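Local coordinates for protein ribonucleoside-diphosphate reductase (Pseudomonas aeruginosa, PDB 5IM3) that probably reduces ribonucleoside diphosphates to the deoxyribonucleotide precursors of DNA, with dATP bound as an allosteric nucleotide, at residues S147-T151 with L192-E198; L609-I613 with D667-Q672; R707-F713 with Q758-S764. The contacts are given in a common frame with arbitrary orientation. Numbering follows the deposited sequence.

Contact 1: residues S147-T151 with L192-E198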
loop_
_atom_site.group_PDB
_atom_site.type_symbol
_atom_site.label_atom_id
_atom_site.label_comp_id
_atom_site.label_asym_id
_atom_site.label_seq_id
_atom_site.Cartn_x
_atom_site.Cartn_y
_atom_site.Cartn_z
ATOM N N SER A 147 36.479 -10.765 59.878
ATOM C CA SER A 147 35.115 -10.855 59.390
ATOM C C SER A 147 34.521 -9.459 59.390
ATOM O O SER A 147 35.014 -8.549 60.063
ATOM C CB SER A 147 34.258 -11.797 60.241
ATOM O OG SER A 147 32.904 -11.755 59.821
ATOM N N ILE A 148 33.449 -9.307 58.618
ATOM C CA ILE A 148 32.731 -8.047 58.574
ATOM C C ILE A 148 31.914 -7.883 59.851
ATOM O O ILE A 148 31.415 -8.857 60.431
ATOM C CB ILE A 148 31.847 -8.000 57.314
ATOM C CG1 ILE A 148 32.728 -7.745 56.086
ATOM C CG2 ILE A 148 30.745 -6.944 57.439
ATOM C CD1 ILE A 148 32.090 -8.132 54.777
ATOM N N ARG A 149 31.793 -6.639 60.303
ATOM C CA ARG A 149 30.983 -6.298 61.464
ATOM C C ARG A 149 29.614 -5.826 60.987
ATOM O O ARG A 149 29.515 -4.841 60.247
ATOM C CB ARG A 149 31.669 -5.224 62.308
ATOM C CG ARG A 149 32.917 -5.720 63.023
ATOM C CD ARG A 149 33.748 -4.572 63.569
ATOM N NE ARG A 149 34.457 -3.856 62.512
ATOM C CZ ARG A 149 35.232 -2.796 62.715
ATOM N NH1 ARG A 149 35.404 -2.318 63.941
ATOM N NH2 ARG A 149 35.840 -2.210 61.691
ATOM N N ILE A 150 28.568 -6.535 61.401
ATOM C CA ILE A 150 27.207 -6.205 60.998
ATOM C C ILE A 150 26.708 -5.042 61.845
ATOM O O ILE A 150 26.763 -5.088 63.080
ATOM C CB ILE A 150 26.288 -7.431 61.137
ATOM C CG1 ILE A 150 26.865 -8.621 60.361
ATOM C CG2 ILE A 150 24.883 -7.108 60.648
ATOM C CD1 ILE A 150 27.106 -8.352 58.883
ATOM N N THR A 151 26.214 -3.998 61.183
ATOM C CA THR A 151 25.730 -2.808 61.868
ATOM C C THR A 151 24.274 -2.997 62.275
ATOM O O THR A 151 23.424 -3.327 61.442
ATOM C CB THR A 151 25.867 -1.573 60.975
ATOM O OG1 THR A 151 24.984 -1.685 59.852
ATOM C CG2 THR A 151 27.295 -1.428 60.477
ATOM N N LEU A 192 30.141 -8.180 50.305
ATOM C CA LEU A 192 29.906 -7.567 51.605
ATOM C C LEU A 192 31.126 -6.756 52.014
ATOM O O LEU A 192 32.258 -7.061 51.626
ATOM C CB LEU A 192 29.589 -8.603 52.697
ATOM C CG LEU A 192 28.328 -9.454 52.536
ATOM C CD1 LEU A 192 28.582 -10.600 51.591
ATOM C CD2 LEU A 192 27.861 -9.978 53.890
ATOM N N TYR A 193 30.880 -5.725 52.818
ATOM C CA TYR A 193 31.902 -4.773 53.225
ATOM C C TYR A 193 31.818 -4.548 54.728
ATOM O O TYR A 193 30.767 -4.747 55.343
ATOM C CB TYR A 193 31.735 -3.438 52.477
ATOM C CG TYR A 193 30.326 -2.879 52.533
ATOM C CD1 TYR A 193 29.986 -1.887 53.444
ATOM C CD2 TYR A 193 29.334 -3.347 51.677
ATOM C CE1 TYR A 193 28.699 -1.374 53.499
ATOM C CE2 TYR A 193 28.047 -2.843 51.727
ATOM C CZ TYR A 193 27.735 -1.856 52.639
ATOM O OH TYR A 193 26.456 -1.351 52.692
ATOM N N ASP A 194 32.937 -4.147 55.322
ATOM C CA ASP A 194 32.935 -3.813 56.739
ATOM C C ASP A 194 31.900 -2.729 57.009
ATOM O O ASP A 194 31.944 -1.653 56.405
ATOM C CB ASP A 194 34.322 -3.353 57.178
ATOM C CG ASP A 194 34.417 -3.145 58.675
ATOM O OD1 ASP A 194 33.806 -3.934 59.427
ATOM O OD2 ASP A 194 35.100 -2.191 59.102
ATOM N N GLY A 195 30.967 -3.013 57.908
ATOM C CA GLY A 195 29.891 -2.096 58.206
ATOM C C GLY A 195 28.594 -2.369 57.477
ATOM O O GLY A 195 27.790 -1.443 57.320
ATOM N N VAL A 196 28.371 -3.602 57.018
ATOM C CA VAL A 196 27.095 -3.957 56.413
ATOM C C VAL A 196 26.012 -3.970 57.484
ATOM O O VAL A 196 26.260 -4.295 58.653
ATOM C CB VAL A 196 27.201 -5.322 55.706
ATOM C CG1 VAL A 196 25.831 -5.971 55.532
ATOM C CG2 VAL A 196 27.868 -5.165 54.351
ATOM N N ALA A 197 24.796 -3.608 57.086
ATOM C CA ALA A 197 23.639 -3.721 57.960
ATOM C C ALA A 197 22.958 -5.062 57.732
ATOM O O ALA A 197 22.914 -5.566 56.605
ATOM C CB ALA A 197 22.652 -2.583 57.704
ATOM N N GLU A 198 22.426 -5.644 58.809
ATOM C CA GLU A 198 21.682 -6.888 58.671
ATOM C C GLU A 198 20.471 -6.726 57.761
ATOM O O GLU A 198 19.895 -7.733 57.333
ATOM C CB GLU A 198 21.254 -7.403 60.050
ATOM C CG GLU A 198 20.179 -6.573 60.738
ATOM C CD GLU A 198 18.777 -7.122 60.526
ATOM O OE1 GLU A 198 18.631 -8.356 60.381
ATOM O OE2 GLU A 198 17.819 -6.320 60.503
#
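I148 lays its side chain over the backbone from L192 to Y193: CD1 lies 3.2 Å from L192 C and 3.3 Å from L192 CB, while CG2 approaches Y193 O to 3.0 Å, a tight fit. I148 CG2 also comes within 4.3 Å of V196 CB. Beneath it Y193-V196 form a type II beta turn, with G195 in the third position at positive phi, where a side chain would strike the preceding carbonyl. D194, at the second position, turns its carboxylate back to R149 in a two-pronged salt bridge (NH2 to OD2 2.7 Å, NE to OD1 3.2 Å), and R149 O accepts a weak hydrogen bond from G195 N at 3.3 Å. This is the second ATP cone, whose short hairpin of strands 149-151 and 157-159 is here joined by the loop that links helices 181-190 and 198-210. The loop runs alongside the strand in the same direction but gains just one bridge, T151 with A197. Its strong bond is T151 N to V196 O, 2.5 Å; T151 OG1 adds a weak one to the same oxygen at 3.1 Å, and I150 CA donates a C-H contact to it at 3.2 Å. Beyond, I150 CG2 packs 3.7 Å from E198 CB. L192 and V196 also rest on V201 of helix 198-210.

Contact 2: residues L609-I613 with D667-Q672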
loop_
_atom_site.group_PDB
_atom_site.type_symbol
_atom_site.label_atom_id
_atom_site.label_comp_id
_atom_site.label_asym_id
_atom_site.label_seq_id
_atom_site.Cartn_x
_atom_site.Cartn_y
_atom_site.Cartn_z
ATOM N N LEU A 609 -5.652 -27.345 40.228
ATOM C CA LEU A 609 -5.576 -28.685 39.655
ATOM C C LEU A 609 -4.213 -29.327 39.881
ATOM O O LEU A 609 -4.129 -30.546 40.068
ATOM C CB LEU A 609 -5.894 -28.632 38.159
ATOM C CG LEU A 609 -7.367 -28.429 37.802
ATOM C CD1 LEU A 609 -7.537 -28.180 36.307
ATOM C CD2 LEU A 609 -8.186 -29.637 38.243
ATOM N N VAL A 610 -3.141 -28.533 39.873
ATOM C CA VAL A 610 -1.802 -29.093 40.041
ATOM C C VAL A 610 -1.716 -29.896 41.331
ATOM O O VAL A 610 -1.132 -30.984 41.363
ATOM C CB VAL A 610 -0.747 -27.974 40.001
ATOM C CG1 VAL A 610 0.618 -28.491 40.481
ATOM C CG2 VAL A 610 -0.643 -27.411 38.591
ATOM N N ASN A 611 -2.289 -29.374 42.415
ATOM C CA ASN A 611 -2.256 -30.076 43.692
ATOM C C ASN A 611 -3.163 -31.296 43.720
ATOM O O ASN A 611 -3.265 -31.941 44.771
ATOM C CB ASN A 611 -2.639 -29.123 44.825
ATOM C CG ASN A 611 -1.461 -28.310 45.326
ATOM O OD1 ASN A 611 -0.466 -28.134 44.623
ATOM N ND2 ASN A 611 -1.564 -27.817 46.555
ATOM N N HIS A 612 -3.822 -31.626 42.606
ATOM C CA HIS A 612 -4.642 -32.827 42.514
ATOM C C HIS A 612 -4.153 -33.762 41.416
ATOM O O HIS A 612 -4.911 -34.617 40.946
ATOM C CB HIS A 612 -6.106 -32.447 42.298
ATOM C CG HIS A 612 -6.657 -31.588 43.390
ATOM N ND1 HIS A 612 -6.419 -30.233 43.459
ATOM C CD2 HIS A 612 -7.402 -31.897 44.476
ATOM C CE1 HIS A 612 -7.010 -29.741 44.533
ATOM N NE2 HIS A 612 -7.611 -30.730 45.168
ATOM N N ILE A 613 -2.897 -33.613 41.000
ATOM C CA ILE A 613 -2.245 -34.530 40.074
ATOM C C ILE A 613 -1.170 -35.275 40.854
ATOM O O ILE A 613 -0.214 -34.665 41.350
ATOM C CB ILE A 613 -1.641 -33.795 38.866
ATOM C CG1 ILE A 613 -2.725 -33.039 38.088
ATOM C CG2 ILE A 613 -0.912 -34.780 37.951
ATOM C CD1 ILE A 613 -3.768 -33.933 37.437
ATOM N N ASP A 667 -0.422 -26.502 33.575
ATOM C CA ASP A 667 0.566 -27.224 34.367
ATOM C C ASP A 667 0.111 -28.648 34.663
ATOM O O ASP A 667 0.942 -29.559 34.741
ATOM C CB ASP A 667 0.844 -26.467 35.665
ATOM C CG ASP A 667 1.582 -25.160 35.431
ATOM O OD1 ASP A 667 1.834 -24.819 34.256
ATOM O OD2 ASP A 667 1.902 -24.468 36.421
ATOM N N ALA A 668 -1.195 -28.863 34.823
ATOM C CA ALA A 668 -1.693 -30.222 35.002
ATOM C C ALA A 668 -1.470 -31.057 33.747
ATOM O O ALA A 668 -1.206 -32.260 33.837
ATOM C CB ALA A 668 -3.175 -30.197 35.375
ATOM N N LEU A 669 -1.584 -30.438 32.566
ATOM C CA LEU A 669 -1.269 -31.142 31.326
ATOM C C LEU A 669 0.196 -31.562 31.293
ATOM O O LEU A 669 0.518 -32.689 30.898
ATOM C CB LEU A 669 -1.592 -30.259 30.118
ATOM C CG LEU A 669 -3.058 -29.960 29.806
ATOM C CD1 LEU A 669 -3.150 -28.966 28.659
ATOM C CD2 LEU A 669 -3.826 -31.225 29.468
ATOM N N TYR A 670 1.100 -30.666 31.697
ATOM C CA TYR A 670 2.518 -31.008 31.739
ATOM C C TYR A 670 2.754 -32.265 32.567
ATOM O O TYR A 670 3.487 -33.170 32.151
ATOM C CB TYR A 670 3.328 -29.843 32.316
ATOM C CG TYR A 670 3.382 -28.593 31.458
ATOM C CD1 TYR A 670 3.282 -28.661 30.072
ATOM C CD2 TYR A 670 3.548 -27.343 32.040
ATOM C CE1 TYR A 670 3.339 -27.517 29.294
ATOM C CE2 TYR A 670 3.602 -26.195 31.272
ATOM C CZ TYR A 670 3.500 -26.287 29.899
ATOM O OH TYR A 670 3.559 -25.146 29.132
ATOM N N LEU A 671 2.142 -32.335 33.752
ATOM C CA LEU A 671 2.371 -33.471 34.638
ATOM C C LEU A 671 1.900 -34.783 34.033
ATOM O O LEU A 671 2.377 -35.846 34.440
ATOM C CB LEU A 671 1.673 -33.239 35.979
ATOM C CG LEU A 671 2.237 -32.104 36.834
ATOM C CD1 LEU A 671 1.431 -31.944 38.114
ATOM C CD2 LEU A 671 3.706 -32.349 37.159
ATOM N N GLN A 672 0.972 -34.734 33.082
ATOM C CA GLN A 672 0.536 -35.914 32.355
ATOM C C GLN A 672 1.233 -36.051 31.007
ATOM O O GLN A 672 0.990 -37.027 30.291
ATOM C CB GLN A 672 -0.984 -35.871 32.160
ATOM C CG GLN A 672 -1.763 -35.700 33.460
ATOM C CD GLN A 672 -3.245 -35.493 33.231
ATOM O OE1 GLN A 672 -3.997 -36.453 33.064
ATOM N NE2 GLN A 672 -3.675 -34.234 33.221
#
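No hydrogen bond crosses between L609-I613 and D667-Q672; the fit depends on how a few apolar side chains are set. Two successive 3-10-type bonds, H612 N to L609 O (2.8 Å) and I613 N to V610 O (3.2 Å), coil the first segment so that I613 faces the helix while N611 and H612 take no part, N611 ND2 bonding D352 and H612 NE2 bonding T626. I613 adopts m for both chi angles, which puts its CG1 4.0 Å from A668 CB, its CG2 3.6 Å from L671 CB and its CD1 4.2 Å from Q672 NE2. V610, with chi1 t, splits its methyls: CG2 drops to 3.4 Å from D667 CB, and CG1 comes to 4.3 Å from L671 CD1, the tip of an mt leucine. A668, with only a methyl, lets the backbones close to 5.2 Å between V610 CA and A668 CA. L609, also mt, brings its CB to 4.2 Å from A668 CB and reaches I692 of helix 679-707. Q672 (chi1 m, chi2 t, chi3 84°) folds back along its own helix, so that NE2 bonds A668 O at 3.2 Å. Y808 of helix 807-815 touches V610, D667 and L671. The contact packs the start of a beta-alpha-beta crossover, just after strand 600-608, against the helix that follows the neighbouring parallel strand 659-663, as in the ten-stranded alpha-beta barrel of ribonucleotide reductases.

Contact 3: residues R707-F713 with Q758-S764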
loop_
_atom_site.group_PDB
_atom_site.type_symbol
_atom_site.label_atom_id
_atom_site.label_comp_id
_atom_site.label_asym_id
_atom_site.label_seq_id
_atom_site.Cartn_x
_atom_site.Cartn_y
_atom_site.Cartn_z
ATOM N N ARG A 707 -28.185 -26.218 55.878
ATOM C CA ARG A 707 -28.609 -24.829 55.944
ATOM C C ARG A 707 -29.947 -24.570 55.272
ATOM O O ARG A 707 -30.512 -23.486 55.458
ATOM C CB ARG A 707 -27.540 -23.926 55.307
ATOM C CG ARG A 707 -26.191 -24.003 56.008
ATOM C CD ARG A 707 -25.073 -23.334 55.223
ATOM N NE ARG A 707 -23.865 -23.224 56.032
ATOM C CZ ARG A 707 -22.695 -22.767 55.598
ATOM N NH1 ARG A 707 -22.551 -22.366 54.341
ATOM N NH2 ARG A 707 -21.661 -22.714 56.428
ATOM N N GLY A 708 -30.467 -25.522 54.514
ATOM C CA GLY A 708 -31.671 -25.301 53.731
ATOM C C GLY A 708 -31.358 -24.799 52.336
ATOM O O GLY A 708 -30.374 -24.099 52.096
ATOM N N ALA A 709 -32.214 -25.178 51.392
ATOM C CA ALA A 709 -32.058 -24.721 50.022
ATOM C C ALA A 709 -32.311 -23.217 49.937
ATOM O O ALA A 709 -32.969 -22.620 50.795
ATOM C CB ALA A 709 -33.013 -25.473 49.097
ATOM N N TYR A 710 -31.771 -22.598 48.889
ATOM C CA TYR A 710 -31.980 -21.171 48.704
ATOM C C TYR A 710 -33.452 -20.888 48.409
ATOM O O TYR A 710 -34.203 -21.761 47.968
ATOM C CB TYR A 710 -31.079 -20.620 47.592
ATOM C CG TYR A 710 -31.280 -21.208 46.207
ATOM C CD1 TYR A 710 -30.703 -22.423 45.854
ATOM C CD2 TYR A 710 -32.014 -20.527 45.239
ATOM C CE1 TYR A 710 -30.873 -22.957 44.587
ATOM C CE2 TYR A 710 -32.188 -21.053 43.968
ATOM C CZ TYR A 710 -31.613 -22.266 43.647
ATOM O OH TYR A 710 -31.780 -22.792 42.385
ATOM N N GLN A 711 -33.860 -19.644 48.681
ATOM C CA GLN A 711 -35.276 -19.282 48.638
ATOM C C GLN A 711 -35.944 -19.761 47.357
ATOM O O GLN A 711 -37.003 -20.398 47.391
ATOM C CB GLN A 711 -35.441 -17.765 48.765
ATOM C CG GLN A 711 -35.183 -17.189 50.147
ATOM C CD GLN A 711 -35.561 -15.720 50.228
ATOM O OE1 GLN A 711 -36.579 -15.296 49.677
ATOM N NE2 GLN A 711 -34.735 -14.933 50.907
ATOM N N THR A 712 -35.344 -19.458 46.212
ATOM C CA THR A 712 -35.991 -19.672 44.928
ATOM C C THR A 712 -35.636 -21.014 44.305
ATOM O O THR A 712 -35.757 -21.166 43.083
ATOM C CB THR A 712 -35.630 -18.537 43.968
ATOM O OG1 THR A 712 -34.217 -18.525 43.751
ATOM C CG2 THR A 712 -36.064 -17.191 44.548
ATOM N N PHE A 713 -35.209 -21.989 45.113
ATOM C CA PHE A 713 -34.879 -23.303 44.567
ATOM C C PHE A 713 -36.067 -23.912 43.838
ATOM O O PHE A 713 -35.905 -24.523 42.775
ATOM C CB PHE A 713 -34.412 -24.246 45.676
ATOM C CG PHE A 713 -34.400 -25.691 45.261
ATOM C CD1 PHE A 713 -33.338 -26.209 44.538
ATOM C CD2 PHE A 713 -35.461 -26.526 45.573
ATOM C CE1 PHE A 713 -33.329 -27.535 44.142
ATOM C CE2 PHE A 713 -35.459 -27.852 45.178
ATOM C CZ PHE A 713 -34.391 -28.356 44.459
ATOM N N GLN A 758 -33.025 -32.802 43.107
ATOM C CA GLN A 758 -34.417 -32.368 43.072
ATOM C C GLN A 758 -34.977 -32.140 44.468
ATOM O O GLN A 758 -36.006 -31.470 44.609
ATOM C CB GLN A 758 -35.269 -33.394 42.323
ATOM C CG GLN A 758 -34.850 -33.582 40.874
ATOM C CD GLN A 758 -35.660 -34.641 40.160
ATOM O OE1 GLN A 758 -36.879 -34.710 40.305
ATOM N NE2 GLN A 758 -34.983 -35.482 39.389
ATOM N N LYS A 759 -34.322 -32.673 45.500
ATOM C CA LYS A 759 -34.743 -32.454 46.875
ATOM C C LYS A 759 -34.227 -31.141 47.452
ATOM O O LYS A 759 -34.726 -30.706 48.494
ATOM C CB LYS A 759 -34.282 -33.624 47.746
ATOM C CG LYS A 759 -35.025 -34.923 47.452
ATOM C CD LYS A 759 -34.145 -36.152 47.652
ATOM C CE LYS A 759 -33.706 -36.323 49.096
ATOM N NZ LYS A 759 -32.802 -37.495 49.252
ATOM N N GLY A 760 -33.253 -30.501 46.807
ATOM C CA GLY A 760 -32.766 -29.214 47.266
ATOM C C GLY A 760 -31.263 -29.058 47.174
ATOM O O GLY A 760 -30.514 -29.980 47.513
ATOM N N ILE A 761 -30.806 -27.896 46.705
ATOM C CA ILE A 761 -29.403 -27.523 46.808
ATOM C C ILE A 761 -29.320 -26.109 47.365
ATOM O O ILE A 761 -30.300 -25.361 47.390
ATOM C CB ILE A 761 -28.636 -27.621 45.468
ATOM C CG1 ILE A 761 -29.233 -26.696 44.412
ATOM C CG2 ILE A 761 -28.633 -29.052 44.970
ATOM C CD1 ILE A 761 -28.410 -26.666 43.143
ATOM N N ARG A 762 -28.120 -25.756 47.814
ATOM C CA ARG A 762 -27.898 -24.523 48.550
ATOM C C ARG A 762 -27.627 -23.327 47.648
ATOM O O ARG A 762 -27.767 -22.187 48.102
ATOM C CB ARG A 762 -26.722 -24.721 49.519
ATOM C CG ARG A 762 -26.327 -23.508 50.348
ATOM C CD ARG A 762 -27.439 -23.046 51.270
ATOM N NE ARG A 762 -26.978 -21.979 52.152
ATOM C CZ ARG A 762 -27.752 -21.322 53.007
ATOM N NH1 ARG A 762 -29.041 -21.616 53.098
ATOM N NH2 ARG A 762 -27.234 -20.369 53.769
ATOM N N ASN A 763 -27.262 -23.554 46.385
ATOM C CA ASN A 763 -26.769 -22.488 45.525
ATOM C C ASN A 763 -27.378 -22.601 44.134
ATOM O O ASN A 763 -27.401 -23.687 43.549
ATOM C CB ASN A 763 -25.241 -22.542 45.437
ATOM C CG ASN A 763 -24.580 -22.619 46.798
ATOM O OD1 ASN A 763 -24.197 -23.697 47.258
ATOM N ND2 ASN A 763 -24.442 -21.473 47.450
ATOM N N SER A 764 -27.857 -21.471 43.604
ATOM C CA SER A 764 -28.480 -21.466 42.282
ATOM C C SER A 764 -27.464 -21.725 41.180
ATOM O O SER A 764 -27.796 -22.353 40.167
ATOM C CB SER A 764 -29.185 -20.129 42.036
ATOM O OG SER A 764 -28.269 -19.050 42.112
#
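Three residues, R762, Y710 and F713, account for about half of the surface buried here. R762 starts away from 707-713, but its chi1 t, chi2 p course brings the guanidinium back, one face over R707 CB (CZ to CB 3.5 Å) and NH1 bonded to G708 O at 3.0 Å. Its NE pairs with D635, which also takes R707 NH1, so one acid of helix 620-640 ties both arginines; R707 NH2 bonds N636 and pairs with E334. Y710 sets a ring face against S764, whose CB lies 4.0 Å from the ring centroid in a CH-pi contact; the ring's CD1 is 3.3 Å from I761 O, an oxygen that also accepts a weak hydrogen bond from Y710 N at 3.5 Å. The phenol OH finds its partner outside, at Q575. Both loops, in the barrel domain, follow helices, 679-707 and 751-757, and each leaves its helix through a glycine at positive phi, G708 and G760. G760 serves twice: its CA rests 3.6 Å from the centroid of the F713 ring, over the face, and a CB there would lie only 3.5 Å from A709 CB. F713 CZ reaches Q758 O edge-on at 3.5 Å. I761 CG1 lies beside both rings, 4.1 Å from Y710 CE1 and from F713 CD1, and W718 touches both I761 and Y710.

How the contacts relate
Contact 1 belongs to the second ATP cone, contacts 2 and 3 to the barrel domain; the three follow one another along the chain without touching. Contact 2 lies nearest the middle of the chain, about 16 Å from its centre, against about 34 Å for contact 3 and 39 Å for contact 1. Contact 1, at the surface, mixes backbone bonds with a salt bridge. Contacts 2 and 3 are both partly buried: contact 2 has no hydrogen bond or salt bridge across its segments and is mainly aliphatic packing, whereas contact 3 combines aromatic rings with an arginine. Helix 679-707 links these two, meeting contact 2 through I692 and leading into contact 3, though their centres stand about 33 Å apart.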